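Local coordinates for malonyl CoA-acyl carrier protein transacylase (Clostridium perfringens, PDB 3PTW), which probably transfers the malonyl group from malonyl-CoA to the acyl carrier protein, the step that supplies extender units for fatty acid synthesis, at residues V226-K231 and I242-S247. Residues are numbered along the deposited sequence; the frame is centred on the assembly and turned at random.
Sequences VMSNVK and IELLTS
Val-230 sets one methyl, CG2, against the backbone of helix 241-248, where it lies 3.4 Å from the carbonyl O of Leu-244 and 3.7 Å from CB of Ser-247. The first torsion of Val-230 (chi1 168°) places CG2 anti to the carbonyl carbon and beside the backbone N, which turns it to the helix; CG1 of Val-230 stays farther off, 4.2 Å from CB of Ser-247 and 4.4 Å from CD1 of Leu-244. This is the close part of the joint. Ser-247 turns its hydroxyl back to its own helix, donating to O of Glu-243 from above the carbonyl plane, while N of Ser-247 reaches that oxygen from the opposite face.

No direct hydrogen bond crosses the contact; a water bridges it, accepting from OG of Ser-228 at 2.8 Å and donating to O of Leu-244 at 3.1 Å. OG of Ser-228 also accepts from N of Lys-231 at 3.0 Å and 165°, an ST motif, so this buried hydroxyl serves as both donor and acceptor.

The Lys-231 side is thinner: the helix segment buries 24 Å² of it against 69 Å² of Val-230. Its aliphatic part passes obliquely over Leu-244, nearest at CD of Lys-231 to CD2 of Leu-244, 3.8 Å, before the bent chain carries NZ to a salt bridge with Asp-239. Within the acyltransferase domain, the contact joins strand 225-228, between strands 233-234 and 86-89, and the residues that follow it to helix 241-248. Beside it OD1 of Asn-229 accepts a hydrogen bond from N of Ser-91, in a probable nucleophile elbow, and on the helix's other flanks Leu-245 packs on helix 93-100 and Thr-246 on helix 204-214.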
ATOM      1  N   VAL A 226     -11.761   4.151   6.179  1.00 32.02           N
ATOM      2  CA  VAL A 226     -10.433   3.747   5.757  1.00 31.28           C
ATOM      3  C   VAL A 226     -10.087   2.535   6.596  1.00 31.69           C
ATOM      4  O   VAL A 226     -10.302   2.549   7.822  1.00 32.31           O
ATOM      5  CB  VAL A 226      -9.393   4.874   5.967  1.00 30.71           C
ATOM      6  CG1 VAL A 226      -7.990   4.384   5.637  1.00 21.35           C
ATOM      7  CG2 VAL A 226      -9.751   6.078   5.132  1.00 22.05           C
ATOM      8  N   MET A 227      -9.600   1.483   5.940  1.00 31.13           N
ATOM      9  CA  MET A 227      -9.169   0.277   6.644  1.00 31.88           C
ATOM     10  C   MET A 227      -7.735   0.426   7.136  1.00 30.81           C
ATOM     11  O   MET A 227      -6.843   0.919   6.409  1.00 29.99           O
ATOM     12  CB  MET A 227      -9.307  -0.983   5.769  1.00 33.07           C
ATOM     13  CG  MET A 227     -10.713  -1.268   5.279  1.00 30.62           C
ATOM     14  SD  MET A 227     -11.870  -1.481   6.654  1.00 36.43           S
ATOM     15  CE  MET A 227     -13.452  -1.635   5.853  1.00 31.83           C
ATOM     16  N   SER A 228      -7.520   0.016   8.382  1.00 30.60           N
ATOM     17  CA  SER A 228      -6.184   0.020   8.954  1.00 30.05           C
ATOM     18  C   SER A 228      -5.497  -1.313   8.707  1.00 29.83           C
ATOM     19  O   SER A 228      -6.053  -2.366   9.043  1.00 30.30           O
ATOM     20  CB  SER A 228      -6.229   0.337  10.450  1.00 30.20           C
ATOM     21  OG  SER A 228      -5.064  -0.165  11.122  1.00 24.37           O
ATOM     22  N   ASN A 229      -4.295  -1.248   8.122  1.00 28.65           N
ATOM     23  CA  ASN A 229      -3.426  -2.409   7.920  1.00 27.49           C
ATOM     24  C   ASN A 229      -3.053  -3.070   9.254  1.00 27.32           C
ATOM     25  O   ASN A 229      -2.937  -4.300   9.341  1.00 27.33           O
ATOM     26  CB  ASN A 229      -2.112  -2.029   7.173  1.00 26.90           C
ATOM     27  CG  ASN A 229      -2.301  -1.705   5.671  1.00 29.83           C
ATOM     28  OD1 ASN A 229      -1.412  -1.102   5.056  1.00 27.34           O
ATOM     29  ND2 ASN A 229      -3.416  -2.115   5.078  1.00 27.10           N
ATOM     30  N   VAL A 230      -2.837  -2.257  10.287  1.00 27.24           N
ATOM     31  CA  VAL A 230      -2.482  -2.780  11.620  1.00 27.78           C
ATOM     32  C   VAL A 230      -3.655  -3.537  12.248  1.00 28.74           C
ATOM     33  O   VAL A 230      -3.482  -4.648  12.767  1.00 28.46           O
ATOM     34  CB  VAL A 230      -2.012  -1.657  12.605  1.00 28.52           C
ATOM     35  CG1 VAL A 230      -1.940  -2.176  14.051  1.00 32.89           C
ATOM     36  CG2 VAL A 230      -0.659  -1.123  12.191  1.00 31.75           C
ATOM     37  N   LYS A 231      -4.833  -2.919  12.201  1.00 29.38           N
ATOM     38  CA  LYS A 231      -6.032  -3.434  12.871  1.00 30.61           C
ATOM     39  C   LYS A 231      -6.682  -4.605  12.130  1.00 30.72           C
ATOM     40  O   LYS A 231      -7.275  -5.478  12.759  1.00 31.43           O
ATOM     41  CB  LYS A 231      -7.064  -2.308  13.008  1.00 31.66           C
ATOM     42  CG  LYS A 231      -6.714  -1.225  14.058  1.00 36.68           C
ATOM     43  CD  LYS A 231      -7.864  -0.201  14.224  1.00 33.52           C
ATOM     44  CE  LYS A 231      -9.122  -0.851  14.785  1.00 37.81           C
ATOM     45  NZ  LYS A 231     -10.243   0.111  14.886  1.00 35.61           N
ATOM     46  N   ILE A 242      -2.006   8.604  14.553  1.00 36.17           N
ATOM     47  CA  ILE A 242      -0.540   8.584  14.646  1.00 35.49           C
ATOM     48  C   ILE A 242       0.008   7.222  15.088  1.00 34.91           C
ATOM     49  O   ILE A 242       0.987   6.726  14.526  1.00 34.76           O
ATOM     50  CB  ILE A 242      -0.026   9.716  15.579  1.00 35.83           C
ATOM     51  CG1 ILE A 242      -0.286  11.091  14.936  1.00 30.06           C
ATOM     52  CG2 ILE A 242       1.464   9.522  15.949  1.00 28.58           C
ATOM     53  CD1 ILE A 242      -0.621  12.187  15.946  1.00 35.85           C
ATOM     54  N   GLU A 243      -0.638   6.609  16.069  1.00 35.09           N
ATOM     55  CA  GLU A 243      -0.162   5.340  16.619  1.00 35.44           C
ATOM     56  C   GLU A 243      -0.387   4.194  15.648  1.00 33.78           C
ATOM     57  O   GLU A 243       0.465   3.329  15.515  1.00 33.32           O
ATOM     58  CB  GLU A 243      -0.834   5.054  17.957  1.00 37.48           C
ATOM     59  CG  GLU A 243      -0.668   3.652  18.476  1.00 62.06           C
ATOM     60  CD  GLU A 243      -1.830   3.255  19.364  1.00 40.90           C
ATOM     61  OE1 GLU A 243      -2.634   2.391  18.930  1.00 62.91           O
ATOM     62  OE2 GLU A 243      -1.955   3.832  20.477  1.00 63.87           O
ATOM     63  N   LEU A 244      -1.541   4.186  14.984  1.00 33.21           N
ATOM     64  CA  LEU A 244      -1.825   3.185  13.951  1.00 31.69           C
ATOM     65  C   LEU A 244      -0.872   3.295  12.757  1.00 30.55           C
ATOM     66  O   LEU A 244      -0.625   2.312  12.071  1.00 29.81           O
ATOM     67  CB  LEU A 244      -3.271   3.293  13.486  1.00 30.77           C
ATOM     68  CG  LEU A 244      -4.295   2.264  14.015  1.00 46.27           C
ATOM     69  CD1 LEU A 244      -3.920   1.585  15.330  1.00 30.79           C
ATOM     70  CD2 LEU A 244      -5.649   2.907  14.127  1.00 30.63           C
ATOM     71  N   LEU A 245      -0.343   4.491  12.533  1.00 30.85           N
ATOM     72  CA  LEU A 245       0.572   4.754  11.415  1.00 31.17           C
ATOM     73  C   LEU A 245       2.006   4.474  11.869  1.00 31.92           C
ATOM     74  O   LEU A 245       2.854   4.007  11.098  1.00 32.50           O
ATOM     75  CB  LEU A 245       0.413   6.201  10.953  1.00 31.05           C
ATOM     76  CG  LEU A 245      -0.205   6.600   9.607  1.00 44.81           C
ATOM     77  CD1 LEU A 245      -1.129   5.559   8.983  1.00 30.66           C
ATOM     78  CD2 LEU A 245      -0.877   7.964   9.731  1.00 30.83           C
ATOM     79  N   THR A 246       2.256   4.737  13.141  1.00 31.98           N
ATOM     80  CA  THR A 246       3.514   4.371  13.786  1.00 31.87           C
ATOM     81  C   THR A 246       3.677   2.850  13.783  1.00 31.05           C
ATOM     82  O   THR A 246       4.655   2.345  13.242  1.00 30.64           O
ATOM     83  CB  THR A 246       3.570   4.962  15.208  1.00 31.90           C
ATOM     84  OG1 THR A 246       3.782   6.374  15.094  1.00 46.98           O
ATOM     85  CG2 THR A 246       4.687   4.339  16.050  1.00 46.96           C
ATOM     86  N   SER A 247       2.717   2.140  14.386  1.00 30.62           N
ATOM     87  CA  SER A 247       2.665   0.669  14.376  1.00 30.81           C
ATOM     88  C   SER A 247       2.796   0.007  12.985  1.00 29.89           C
ATOM     89  O   SER A 247       3.435  -1.039  12.849  1.00 30.24           O
ATOM     90  CB  SER A 247       1.360   0.196  15.027  1.00 31.13           C
ATOM     91  OG  SER A 247       1.310   0.567  16.388  1.00 39.99           O
TER
HETATM   92  O   HOH W   1      -2.664   0.964  10.180  1.00 28.80           O